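Local coordinates for glycosyl hydrolase, family 38 (Enterococcus faecalis, PDB 5KBP), which probably hydrolyses alpha-mannosidic bonds in carbohydrates, as a member of glycoside hydrolase family 38, at residues R152-I157 against G187-N192; E284-E289 against W293-N298. All coordinates share one frame; numbering follows the deposited sequence.

Interaction 1 comes first along the chain: after strand 147-150 the chain runs through 152-157, and 29 residues later the end of strand 184-189 comes back to pack on it, closing an excursion that holds strands 169-170 and 174-178 and includes the unmodelled residues 160-166. Interaction 2 follows in series, neither nested in the first nor crossing it. It closes a much shorter loop, with three residues between its segments. Their centres lie 14 Å apart and they touch directly, Val154 CG2 packing on Leu285 CD1 at 3.7 Å. Together they link the ends of two inner strands of the N-terminal mixed sheet, 147-150 and 184-189, to the connection leading from strand 280-282 into helix 304-332.

Interaction 1. Residues R152-I157 against G187-N192; sequences RGVKPI and GLLFAN
Where strand 184-189 of the N-terminal mixed sheet ends, Leu189 and Ala191 form a small apolar seam with Val154 and Pro156, on the segment that follows the neighbouring parallel strand 147-150. One branch of Leu189, CD2, makes all of that residue's contacts. With CG anti to the backbone N (chi1 169°), its CD2 reaches the opposing segment, 4.3 Å from Pro156 CD, and Val154 CG1 lies alongside that same CD2 at 4.4 Å. The carbonyl Val154 O is a similar 4.2 Å from Leu189 CD2, so the methyl also meets backbone.

Beyond the strand the chain bends in an inverse gamma turn centred on Phe190, with a weak bond from Ala191 N to Leu189 O. Here the Phe190 ring packs on Leu228 and Phe263, while the small Ala191 makes the closest approach of the contact: its CB rests on Pro156 CG at 3.8 Å. Proline suits this end of the short strand 155-156, a compact apolar ring with no N-H to satisfy; the strand's pairing with 169-170 runs through Lys155 and Ile157. Tyr221 touches both Pro156 and Ala191. Gly153 takes a positive phi of 113°, a conformation that a residue without a side chain adopts readily.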
loop_
_atom_site.group_PDB
_atom_site.type_symbol
_atom_site.label_atom_id
_atom_site.label_comp_id
_atom_site.label_asym_id
_atom_site.label_seq_id
_atom_site.Cartn_x
_atom_site.Cartn_y
_atom_site.Cartn_z
ATOM N N ARG A 152 3.619 -31.482 2.763
ATOM C CA ARG A 152 2.710 -31.712 3.876
ATOM C C ARG A 152 1.507 -32.528 3.423
ATOM O O ARG A 152 1.118 -32.496 2.251
ATOM C CB ARG A 152 2.229 -30.386 4.481
ATOM C CG ARG A 152 3.343 -29.469 4.954
ATOM C CD ARG A 152 2.783 -28.126 5.392
ATOM N NE ARG A 152 3.824 -27.215 5.859
ATOM C CZ ARG A 152 4.147 -27.041 7.136
ATOM N NH1 ARG A 152 3.507 -27.718 8.080
ATOM N NH2 ARG A 152 5.107 -26.189 7.470
ATOM N N GLY A 153 0.917 -33.262 4.370
ATOM C CA GLY A 153 -0.304 -34.009 4.153
ATOM C C GLY A 153 -0.134 -35.516 4.206
ATOM O O GLY A 153 -1.098 -36.227 4.514
ATOM N N VAL A 154 1.064 -36.018 3.911
ATOM C CA VAL A 154 1.327 -37.451 3.852
ATOM C C VAL A 154 2.524 -37.768 4.739
ATOM O O VAL A 154 3.469 -36.975 4.831
ATOM C CB VAL A 154 1.576 -37.923 2.402
ATOM C CG1 VAL A 154 1.744 -39.435 2.345
ATOM C CG2 VAL A 154 0.436 -37.484 1.497
ATOM N N LYS A 155 2.481 -38.930 5.395
ATOM C CA LYS A 155 3.531 -39.382 6.296
ATOM C C LYS A 155 4.259 -40.575 5.701
ATOM O O LYS A 155 3.612 -41.562 5.325
ATOM C CB LYS A 155 2.937 -39.760 7.659
ATOM C CG LYS A 155 3.910 -40.437 8.606
ATOM C CD LYS A 155 3.210 -40.865 9.887
ATOM C CE LYS A 155 4.137 -41.651 10.799
ATOM N NZ LYS A 155 5.314 -40.848 11.229
ATOM N N PRO A 156 5.588 -40.527 5.591
ATOM C CA PRO A 156 6.332 -41.676 5.062
ATOM C C PRO A 156 6.642 -42.705 6.138
ATOM O O PRO A 156 6.912 -42.378 7.295
ATOM C CB PRO A 156 7.616 -41.029 4.530
ATOM C CG PRO A 156 7.828 -39.863 5.439
ATOM C CD PRO A 156 6.456 -39.358 5.814
ATOM N N ILE A 157 6.606 -43.976 5.739
ATOM C CA ILE A 157 6.804 -45.082 6.672
ATOM C C ILE A 157 8.086 -45.833 6.334
ATOM O O ILE A 157 9.046 -45.822 7.112
ATOM C CB ILE A 157 5.589 -46.028 6.672
ATOM C CG1 ILE A 157 4.335 -45.279 7.131
ATOM C CG2 ILE A 157 5.850 -47.232 7.563
ATOM C CD1 ILE A 157 4.442 -44.707 8.531
ATOM N N GLY A 187 2.924 -38.346 -7.627
ATOM C CA GLY A 187 3.194 -37.554 -6.440
ATOM C C GLY A 187 4.626 -37.750 -5.970
ATOM O O GLY A 187 5.078 -38.881 -5.782
ATOM N N LEU A 188 5.328 -36.632 -5.787
ATOM C CA LEU A 188 6.699 -36.622 -5.287
ATOM C C LEU A 188 6.693 -35.959 -3.915
ATOM O O LEU A 188 6.489 -34.746 -3.806
ATOM C CB LEU A 188 7.630 -35.890 -6.252
ATOM C CG LEU A 188 9.118 -35.852 -5.889
ATOM C CD1 LEU A 188 9.671 -37.263 -5.753
ATOM C CD2 LEU A 188 9.909 -35.059 -6.920
ATOM N N LEU A 189 6.915 -36.753 -2.873
ATOM C CA LEU A 189 6.865 -36.273 -1.499
ATOM C C LEU A 189 8.267 -35.936 -1.011
ATOM O O LEU A 189 9.196 -36.734 -1.173
ATOM C CB LEU A 189 6.232 -37.319 -0.581
ATOM C CG LEU A 189 6.353 -37.052 0.921
ATOM C CD1 LEU A 189 5.541 -35.830 1.325
ATOM C CD2 LEU A 189 5.933 -38.275 1.722
ATOM N N PHE A 190 8.414 -34.752 -0.413
ATOM C CA PHE A 190 9.644 -34.392 0.291
ATOM C C PHE A 190 9.603 -35.083 1.651
ATOM O O PHE A 190 9.305 -34.484 2.688
ATOM C CB PHE A 190 9.779 -32.879 0.422
ATOM C CG PHE A 190 9.795 -32.152 -0.895
ATOM C CD1 PHE A 190 10.814 -32.367 -1.807
ATOM C CD2 PHE A 190 8.799 -31.244 -1.214
ATOM C CE1 PHE A 190 10.833 -31.700 -3.017
ATOM C CE2 PHE A 190 8.813 -30.573 -2.422
ATOM C CZ PHE A 190 9.833 -30.801 -3.325
ATOM N N ALA A 191 9.897 -36.388 1.635
ATOM C CA ALA A 191 9.782 -37.192 2.848
ATOM C C ALA A 191 10.777 -36.753 3.911
ATOM O O ALA A 191 10.539 -36.958 5.107
ATOM C CB ALA A 191 9.970 -38.673 2.519
ATOM N N ASN A 192 11.893 -36.156 3.499
ATOM C CA ASN A 192 12.842 -35.533 4.411
ATOM C C ASN A 192 12.863 -34.017 4.244
ATOM O O ASN A 192 13.909 -33.383 4.404
ATOM C CB ASN A 192 14.240 -36.118 4.215
ATOM C CG ASN A 192 14.405 -37.465 4.888
ATOM O OD1 ASN A 192 14.675 -37.542 6.087
ATOM N ND2 ASN A 192 14.245 -38.536 4.120
#

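Interaction 2. Residues E284-E289 against W293-N298; sequences ELTSQE and WYTLAN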
loop_
_atom_site.group_PDB
_atom_site.type_symbol
_atom_site.label_atom_id
_atom_site.label_comp_id
_atom_site.label_asym_id
_atom_site.label_seq_id
_atom_site.Cartn_x
_atom_site.Cartn_y
_atom_site.Cartn_z
ATOM N N GLU A 284 -8.176 -35.080 -0.364
ATOM C CA GLU A 284 -7.495 -34.048 0.405
ATOM C C GLU A 284 -6.316 -34.630 1.174
ATOM O O GLU A 284 -6.331 -35.786 1.608
ATOM C CB GLU A 284 -8.465 -33.382 1.385
ATOM C CG GLU A 284 -9.400 -32.348 0.783
ATOM C CD GLU A 284 -10.304 -31.723 1.829
ATOM O OE1 GLU A 284 -10.450 -32.320 2.916
ATOM O OE2 GLU A 284 -10.863 -30.636 1.570
ATOM N N LEU A 285 -5.292 -33.801 1.353
ATOM C CA LEU A 285 -4.141 -34.106 2.196
ATOM C C LEU A 285 -4.081 -33.010 3.255
ATOM O O LEU A 285 -3.372 -32.015 3.094
ATOM C CB LEU A 285 -2.848 -34.181 1.382
ATOM C CG LEU A 285 -2.858 -35.085 0.149
ATOM C CD1 LEU A 285 -1.492 -35.094 -0.517
ATOM C CD2 LEU A 285 -3.294 -36.496 0.510
ATOM N N THR A 286 -4.842 -33.190 4.334
ATOM C CA THR A 286 -4.980 -32.183 5.378
ATOM C C THR A 286 -4.372 -32.643 6.702
ATOM O O THR A 286 -4.792 -32.196 7.772
ATOM C CB THR A 286 -6.452 -31.816 5.569
ATOM O OG1 THR A 286 -7.149 -31.983 4.328
ATOM C CG2 THR A 286 -6.590 -30.366 6.018
ATOM N N SER A 287 -3.380 -33.535 6.639
ATOM C CA SER A 287 -2.720 -34.073 7.829
ATOM C C SER A 287 -3.731 -34.706 8.782
ATOM O O SER A 287 -3.680 -34.502 9.997
ATOM C CB SER A 287 -1.899 -32.995 8.543
ATOM O OG SER A 287 -0.984 -32.377 7.656
ATOM N N GLN A 288 -4.664 -35.482 8.222
ATOM C CA GLN A 288 -5.725 -36.070 9.032
ATOM C C GLN A 288 -5.184 -37.085 10.030
ATOM O O GLN A 288 -5.719 -37.205 11.138
ATOM C CB GLN A 288 -6.775 -36.729 8.135
ATOM C CG GLN A 288 -7.513 -35.776 7.205
ATOM C CD GLN A 288 -6.781 -35.538 5.898
ATOM O OE1 GLN A 288 -5.599 -35.858 5.766
ATOM N NE2 GLN A 288 -7.485 -34.980 4.921
ATOM N N GLU A 289 -4.132 -37.819 9.665
ATOM C CA GLU A 289 -3.588 -38.881 10.503
ATOM C C GLU A 289 -2.381 -38.426 11.317
ATOM O O GLU A 289 -1.512 -39.239 11.648
ATOM C CB GLU A 289 -3.231 -40.095 9.646
ATOM C CG GLU A 289 -4.425 -40.707 8.930
ATOM C CD GLU A 289 -4.051 -41.912 8.091
ATOM O OE1 GLU A 289 -2.842 -42.147 7.888
ATOM O OE2 GLU A 289 -4.969 -42.626 7.638
ATOM N N TRP A 293 -1.877 -31.020 15.989
ATOM C CA TRP A 293 -1.381 -29.806 16.623
ATOM C C TRP A 293 -0.752 -28.829 15.643
ATOM O O TRP A 293 -0.711 -27.628 15.932
ATOM C CB TRP A 293 -0.355 -30.148 17.709
ATOM C CG TRP A 293 -0.943 -30.852 18.886
ATOM C CD1 TRP A 293 -0.719 -32.143 19.267
ATOM C CD2 TRP A 293 -1.855 -30.303 19.843
ATOM N NE1 TRP A 293 -1.433 -32.431 20.405
ATOM C CE2 TRP A 293 -2.140 -31.317 20.779
ATOM C CE3 TRP A 293 -2.457 -29.051 20.000
ATOM C CZ2 TRP A 293 -3.001 -31.118 21.855
ATOM C CZ3 TRP A 293 -3.311 -28.856 21.066
ATOM C CH2 TRP A 293 -3.573 -29.882 21.982
ATOM N N TYR A 294 -0.260 -29.304 14.503
ATOM C CA TYR A 294 0.449 -28.453 13.556
ATOM C C TYR A 294 -0.133 -28.588 12.157
ATOM O O TYR A 294 0.594 -28.640 11.161
ATOM C CB TYR A 294 1.943 -28.762 13.565
ATOM C CG TYR A 294 2.564 -28.564 14.927
ATOM C CD1 TYR A 294 2.949 -27.301 15.358
ATOM C CD2 TYR A 294 2.745 -29.634 15.791
ATOM C CE1 TYR A 294 3.508 -27.112 16.608
ATOM C CE2 TYR A 294 3.302 -29.456 17.042
ATOM C CZ TYR A 294 3.682 -28.192 17.446
ATOM O OH TYR A 294 4.238 -28.009 18.691
ATOM N N THR A 295 -1.464 -28.645 12.066
ATOM C CA THR A 295 -2.127 -28.536 10.771
ATOM C C THR A 295 -2.013 -27.124 10.212
ATOM O O THR A 295 -1.993 -26.937 8.990
ATOM C CB THR A 295 -3.600 -28.937 10.904
ATOM O OG1 THR A 295 -3.692 -30.262 11.442
ATOM C CG2 THR A 295 -4.304 -28.902 9.553
ATOM N N LEU A 296 -1.915 -26.127 11.095
ATOM C CA LEU A 296 -1.949 -24.707 10.749
ATOM C C LEU A 296 -3.274 -24.313 10.106
ATOM O O LEU A 296 -3.342 -23.326 9.368
ATOM C CB LEU A 296 -0.771 -24.316 9.846
ATOM C CG LEU A 296 0.601 -24.773 10.346
ATOM C CD1 LEU A 296 1.708 -24.269 9.435
ATOM C CD2 LEU A 296 0.833 -24.320 11.782
ATOM N N ALA A 297 -4.337 -25.071 10.388
ATOM C CA ALA A 297 -5.640 -24.768 9.808
ATOM C C ALA A 297 -6.235 -23.492 10.387
ATOM O O ALA A 297 -7.071 -22.852 9.738
ATOM C CB ALA A 297 -6.602 -25.934 10.025
ATOM N N ASN A 298 -5.821 -23.103 11.596
ATOM C CA ASN A 298 -6.328 -21.882 12.214
ATOM C C ASN A 298 -5.850 -20.615 11.516
ATOM O O ASN A 298 -6.242 -19.519 11.928
ATOM C CB ASN A 298 -5.941 -21.843 13.693
ATOM C CG ASN A 298 -6.649 -22.908 14.503
ATOM O OD1 ASN A 298 -6.014 -23.709 15.188
ATOM N ND2 ASN A 298 -7.974 -22.929 14.418
#
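Thr295 meets Thr286 and Ser287 through its two branches, and the contact is one of light packing. The methyl comes closer: Thr295 CG2 sits 3.8 Å from Thr286 O, and the two threonine methyls, Thr286 CG2 and Thr295 CG2, are 4.5 Å apart. The hydroxyl branch faces the serine more loosely, with Thr295 OG1 4.4 Å from Ser287 CB. The first torsion of Thr295 (chi1 -57°) explains this division, setting CG2 anti to its backbone N and OG1 beside that nitrogen. Threonine suits the place through its compact methyl, which fills the position beside Thr286 O. The polar branch is a separate cost, since Thr295 OG1 is buried here without a partner in the model.

The next shell shapes the two backbones. Ser287 has positive phi and psi (56° and 44°), a left-handed helical conformation that turns the chain sharply just after Thr286, and Leu296 adopts a similar one directly after Thr295. Gln288 folds back across the turn, where its OE1 accepts a weak hydrogen bond from Thr286 N at 3.1 Å; the long, flexible glutamine side chain is well fitted to reach a backbone two residues earlier. Ser287 O is bound by the hydroxyl of Thr290, inside the short connection between the segments, and Trp293 N by the carboxylate of Asp291.

Farther out, Glu284 makes a salt bridge with Arg698 of strand 695-699. The side-chain amide of Asn298 is hydrogen-bonded to the carboxylate of Glu737, on strand 737-740, and its backbone carbonyl to Arg752 of strand 745-753. Along the chain the loop lies between strand 280-282 and the long helix 304-332, and its two ends are joined to strands of two antiparallel sheets in the C-terminal part of the chain.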